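Local coordinates for insecticidal crystal protein Cry7Cal (Bacillus thuringiensis, PDB 5ZI1) that is an insecticidal three-domain crystal toxin, probably recognising a receptor in the insect gut and perforating the cell membrane there, at residues A[318-323]-A[433-438]; A[472-477]-A[493-498]. All blocks are in the same frame, centred on the assembly; numbering follows the deposited sequence.

Contact 1: residues A[318-323]-A[433-438]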
# COMPACT_ATOMS: atom_id res chain seq x y z
N HIS A 318 2.00 -23.31 14.09
CA HIS A 318 3.08 -22.69 13.34
C HIS A 318 3.50 -21.42 14.06
O HIS A 318 2.81 -20.92 14.95
CB HIS A 318 2.68 -22.40 11.89
CG HIS A 318 1.80 -21.21 11.73
ND1 HIS A 318 0.43 -21.26 11.92
CD2 HIS A 318 2.08 -19.93 11.37
CE1 HIS A 318 -0.08 -20.06 11.69
NE2 HIS A 318 0.90 -19.24 11.34
N SER A 319 4.65 -20.91 13.66
CA SER A 319 5.30 -19.80 14.34
C SER A 319 5.87 -18.87 13.30
O SER A 319 6.19 -19.28 12.18
CB SER A 319 6.41 -20.28 15.28
OG SER A 319 5.85 -20.69 16.51
N VAL A 320 6.00 -17.61 13.68
CA VAL A 320 6.46 -16.58 12.76
C VAL A 320 7.43 -15.69 13.52
O VAL A 320 7.14 -15.28 14.65
CB VAL A 320 5.28 -15.78 12.19
CG1 VAL A 320 5.71 -14.42 11.74
CG2 VAL A 320 4.67 -16.55 11.03
N VAL A 321 8.57 -15.41 12.91
CA VAL A 321 9.60 -14.58 13.52
C VAL A 321 9.85 -13.41 12.59
O VAL A 321 9.97 -13.58 11.37
CB VAL A 321 10.90 -15.37 13.78
CG1 VAL A 321 11.93 -14.44 14.42
CG2 VAL A 321 10.62 -16.55 14.68
N THR A 322 9.89 -12.22 13.17
CA THR A 322 10.15 -10.99 12.43
C THR A 322 11.18 -10.16 13.19
O THR A 322 11.38 -10.34 14.40
CB THR A 322 8.87 -10.16 12.22
OG1 THR A 322 8.41 -9.69 13.50
CG2 THR A 322 7.77 -10.98 11.56
N GLN A 323 11.81 -9.24 12.45
CA GLN A 323 12.62 -8.17 13.02
C GLN A 323 12.10 -6.82 12.53
O GLN A 323 11.67 -6.69 11.38
CB GLN A 323 14.08 -8.32 12.61
CG GLN A 323 14.75 -9.56 13.20
CD GLN A 323 16.10 -9.87 12.57
OE1 GLN A 323 16.70 -9.02 11.91
NE2 GLN A 323 16.57 -11.09 12.78
N SER A 433 5.39 -11.55 4.20
CA SER A 433 5.68 -10.94 5.48
C SER A 433 5.05 -11.64 6.66
O SER A 433 5.52 -11.44 7.79
CB SER A 433 5.24 -9.45 5.47
OG SER A 433 3.88 -9.29 5.07
N TYR A 434 4.03 -12.47 6.47
CA TYR A 434 3.34 -12.99 7.64
C TYR A 434 2.67 -14.30 7.27
O TYR A 434 2.46 -14.60 6.09
CB TYR A 434 2.31 -11.96 8.19
CG TYR A 434 2.00 -12.21 9.64
CD1 TYR A 434 2.84 -11.73 10.64
CD2 TYR A 434 0.91 -13.00 10.02
CE1 TYR A 434 2.60 -12.00 11.97
CE2 TYR A 434 0.66 -13.27 11.37
CZ TYR A 434 1.52 -12.76 12.34
OH TYR A 434 1.29 -13.00 13.68
N VAL A 435 2.32 -15.07 8.29
CA VAL A 435 1.44 -16.23 8.15
C VAL A 435 0.48 -16.22 9.32
O VAL A 435 0.88 -16.53 10.45
CB VAL A 435 2.19 -17.57 8.11
CG1 VAL A 435 1.20 -18.68 7.71
CG2 VAL A 435 3.42 -17.52 7.19
N SER A 436 -0.78 -15.88 9.07
CA SER A 436 -1.80 -15.98 10.10
C SER A 436 -2.62 -17.24 9.84
O SER A 436 -2.20 -18.13 9.11
CB SER A 436 -2.65 -14.71 10.09
OG SER A 436 -3.27 -14.55 8.83
N GLU A 437 -3.82 -17.30 10.41
CA GLU A 437 -4.69 -18.43 10.15
C GLU A 437 -6.13 -17.97 10.24
O GLU A 437 -6.43 -16.86 10.71
CB GLU A 437 -4.43 -19.57 11.13
CG GLU A 437 -4.88 -19.22 12.51
CD GLU A 437 -4.35 -20.17 13.55
OE1 GLU A 437 -4.85 -20.11 14.70
OE2 GLU A 437 -3.43 -20.96 13.23
N ILE A 438 -7.02 -18.86 9.80
CA ILE A 438 -8.45 -18.69 9.90
C ILE A 438 -8.91 -19.24 11.24
O ILE A 438 -8.63 -20.40 11.57
CB ILE A 438 -9.16 -19.41 8.74
CG1 ILE A 438 -8.94 -18.67 7.43
CG2 ILE A 438 -10.63 -19.54 9.01
CD1 ILE A 438 -9.53 -17.23 7.44
O HOH W 1 -1.20 -23.09 13.19
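His318, Val320 and Val435 form the main part of a sheet-to-sheet packing contact inside the second domain of the toxin, the beta prism built from antiparallel sheets. Strand 312-324 belongs to a four-stranded sheet and strand 430-437 is an outer strand of a three-stranded one; their segments run roughly antiparallel with axes 7.5 Å apart. No backbone pairing joins them, and the faces meet through side chains, all of the touching residues being buried.

Beside the polar end of the contact lies a small apolar layer. CG2 of Val320 rests 4.0 Å from CB of Val435, while CG1 of the same valine turns to Tyr434 and comes within 3.9 Å of CE1, the two side chains crossing at about a right angle. A classic bulge at Ser433 and Tyr434, opposite Gly451 of strand 448-454, interrupts the regular pairing of strand 430-437. The phenol hydroxyl of Tyr434 is hydrogen-bonded to that of Tyr335, whose ring also stacks with the imidazole of His318.

CB of His318 points toward 433-438, and chi1 of 77° sets CG between the backbone N and the carbonyl carbon. NE2 donates to Val435 O over 2.9 Å in a nearly straight bond (N-H...O 169°). The oxygen lies in the ring plane, whereas the donor stands 58° above the plane of the carbonyl. CG1 of Val435 packs beside the same nitrogen, 3.7 Å from NE2. Glu437 forms a salt bridge with Arg285 through OE1; its OE2 lies at the edge of the imidazole, 3.8 Å from His318 CE1. At the same ring's edge, a water lies 2.8 Å from His318 ND1 and donates to Glu437 OE2 at 3.1 Å.

Contact 2: residues A[472-477]-A[493-498]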
# COMPACT_ATOMS: atom_id res chain seq x y z
N PRO A 472 8.45 6.49 6.63
CA PRO A 472 7.30 6.43 7.53
C PRO A 472 7.76 6.25 8.96
O PRO A 472 8.77 5.62 9.23
CB PRO A 472 6.53 5.21 7.03
CG PRO A 472 6.87 5.15 5.59
CD PRO A 472 8.32 5.57 5.50
N ALA A 473 6.99 6.85 9.87
CA ALA A 473 7.29 6.67 11.28
C ALA A 473 7.32 5.19 11.65
O ALA A 473 8.08 4.80 12.54
CB ALA A 473 6.25 7.43 12.12
N VAL A 474 6.52 4.36 10.99
CA VAL A 474 6.52 2.95 11.35
C VAL A 474 7.80 2.24 10.93
O VAL A 474 8.03 1.12 11.38
CB VAL A 474 5.28 2.22 10.77
CG1 VAL A 474 4.03 2.77 11.41
CG2 VAL A 474 5.21 2.36 9.27
N LYS A 475 8.67 2.88 10.13
CA LYS A 475 10.01 2.33 9.88
C LYS A 475 10.91 2.38 11.11
O LYS A 475 12.03 1.85 11.06
CB LYS A 475 10.69 3.04 8.71
CG LYS A 475 10.00 2.86 7.35
CD LYS A 475 9.98 1.39 6.91
CE LYS A 475 11.38 0.82 6.66
NZ LYS A 475 12.02 1.32 5.38
N ALA A 476 10.46 3.00 12.21
CA ALA A 476 11.13 2.90 13.50
C ALA A 476 11.31 1.43 13.92
O ALA A 476 10.76 0.51 13.30
CB ALA A 476 10.33 3.63 14.58
N PHE A 477 12.08 1.23 15.00
CA PHE A 477 12.22 -0.09 15.60
C PHE A 477 11.81 -0.14 17.07
O PHE A 477 11.79 -1.23 17.65
CB PHE A 477 13.66 -0.61 15.46
CG PHE A 477 14.65 0.07 16.36
CD1 PHE A 477 14.89 -0.40 17.65
CD2 PHE A 477 15.36 1.18 15.92
CE1 PHE A 477 15.79 0.24 18.48
CE2 PHE A 477 16.27 1.81 16.74
CZ PHE A 477 16.48 1.34 18.02
N GLY A 493 -0.85 5.12 2.92
CA GLY A 493 -0.11 3.99 2.44
C GLY A 493 0.33 3.02 3.51
O GLY A 493 1.10 2.09 3.20
N GLY A 494 -0.10 3.21 4.75
CA GLY A 494 0.35 2.36 5.82
C GLY A 494 -0.07 2.95 7.14
O GLY A 494 -0.73 3.99 7.17
N PRO A 495 0.27 2.31 8.25
CA PRO A 495 -0.17 2.82 9.55
C PRO A 495 0.64 4.03 9.98
O PRO A 495 1.65 4.40 9.36
CB PRO A 495 0.03 1.63 10.50
CG PRO A 495 0.98 0.74 9.79
CD PRO A 495 0.81 0.94 8.34
N ILE A 496 0.17 4.68 11.06
CA ILE A 496 0.73 5.93 11.55
C ILE A 496 0.84 5.84 13.07
O ILE A 496 0.29 4.94 13.69
CB ILE A 496 -0.13 7.15 11.14
CG1 ILE A 496 -1.53 7.07 11.77
CG2 ILE A 496 -0.21 7.28 9.63
CD1 ILE A 496 -2.41 8.23 11.43
N LEU A 497 1.58 6.78 13.65
CA LEU A 497 1.72 6.85 15.10
C LEU A 497 0.67 7.78 15.70
O LEU A 497 0.41 8.86 15.17
CB LEU A 497 3.11 7.34 15.51
CG LEU A 497 4.31 6.43 15.19
CD1 LEU A 497 5.41 6.62 16.22
CD2 LEU A 497 3.89 4.99 15.11
N LYS A 498 0.10 7.36 16.83
CA LYS A 498 -0.83 8.17 17.61
C LYS A 498 -0.24 8.41 18.99
O LYS A 498 -0.15 7.48 19.80
CB LYS A 498 -2.19 7.50 17.71
CG LYS A 498 -3.22 8.34 18.43
CD LYS A 498 -4.54 7.60 18.47
CE LYS A 498 -4.79 6.96 19.83
NZ LYS A 498 -5.80 7.74 20.62
O HOH W 2 4.19 5.61 9.86
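Val474 sets CG1 anti to its own carbonyl carbon (chi1 -65°), which brings this methyl up to Pro495, and Leu497 uses the same kind of rotation (chi1 -67°) to bring CG over to Ala473. The result is a small buried apolar contact in the third domain, the beta sandwich of Cry toxins, between a 3-10 turn and Pro495 with the start of strand 496-500. CG1 of Val474 touches Pro495 twice, at the carbonyl oxygen (3.5 Å from CG1 to O) and at the pyrrolidine ring (4.0 Å from CG1 to CG). Ala473 CB and Leu497 CG meet at 3.8 Å. CD2 of Leu497 also approaches Val474 CG1, more loosely, at 4.3 Å.

A bridging water supplies the polar link. It accepts from Val474 N at 2.9 Å and donates to Pro495 O, also at 2.9 Å, so the carbonyl packed against the valine methyl also has a hydrogen-bond donor. The turn itself is held by two successive i to i+3 hydrogen bonds, Lys475 N to Pro472 O and Ala476 N to Ala473 O.

Both segments are tied to strand 589-599, Ala473 by a backbone bond to Asp593 and Leu497 by one to Ile592. Strand 484-487 abuts through Ile486, which touches Pro495 and Leu497, and Leu497 also reaches Val509 and Phe510 on strand 508-513.

How the contacts relate
Both segments of contact 1 precede those of contact 2 in the sequence, and the two lie in different domains: contact 1 in the beta prism, contact 2 in the C-terminal beta sandwich. Their centres are about 20 Å apart and their nearest atoms about 7 Å, without touching, and they share no strand or sheet. After 433-438 the chain returns along strand 448-454 and then enters the sandwich by strand 468-472, just before the turn of 472-477. That turn probably lies near the domain junction, since Val474 is backbone-bonded to Phe293. Contact 1 is internal to the second domain, whereas the turn of contact 2 also bonds to earlier parts of the chain, Lys475 forming a salt bridge with Glu248.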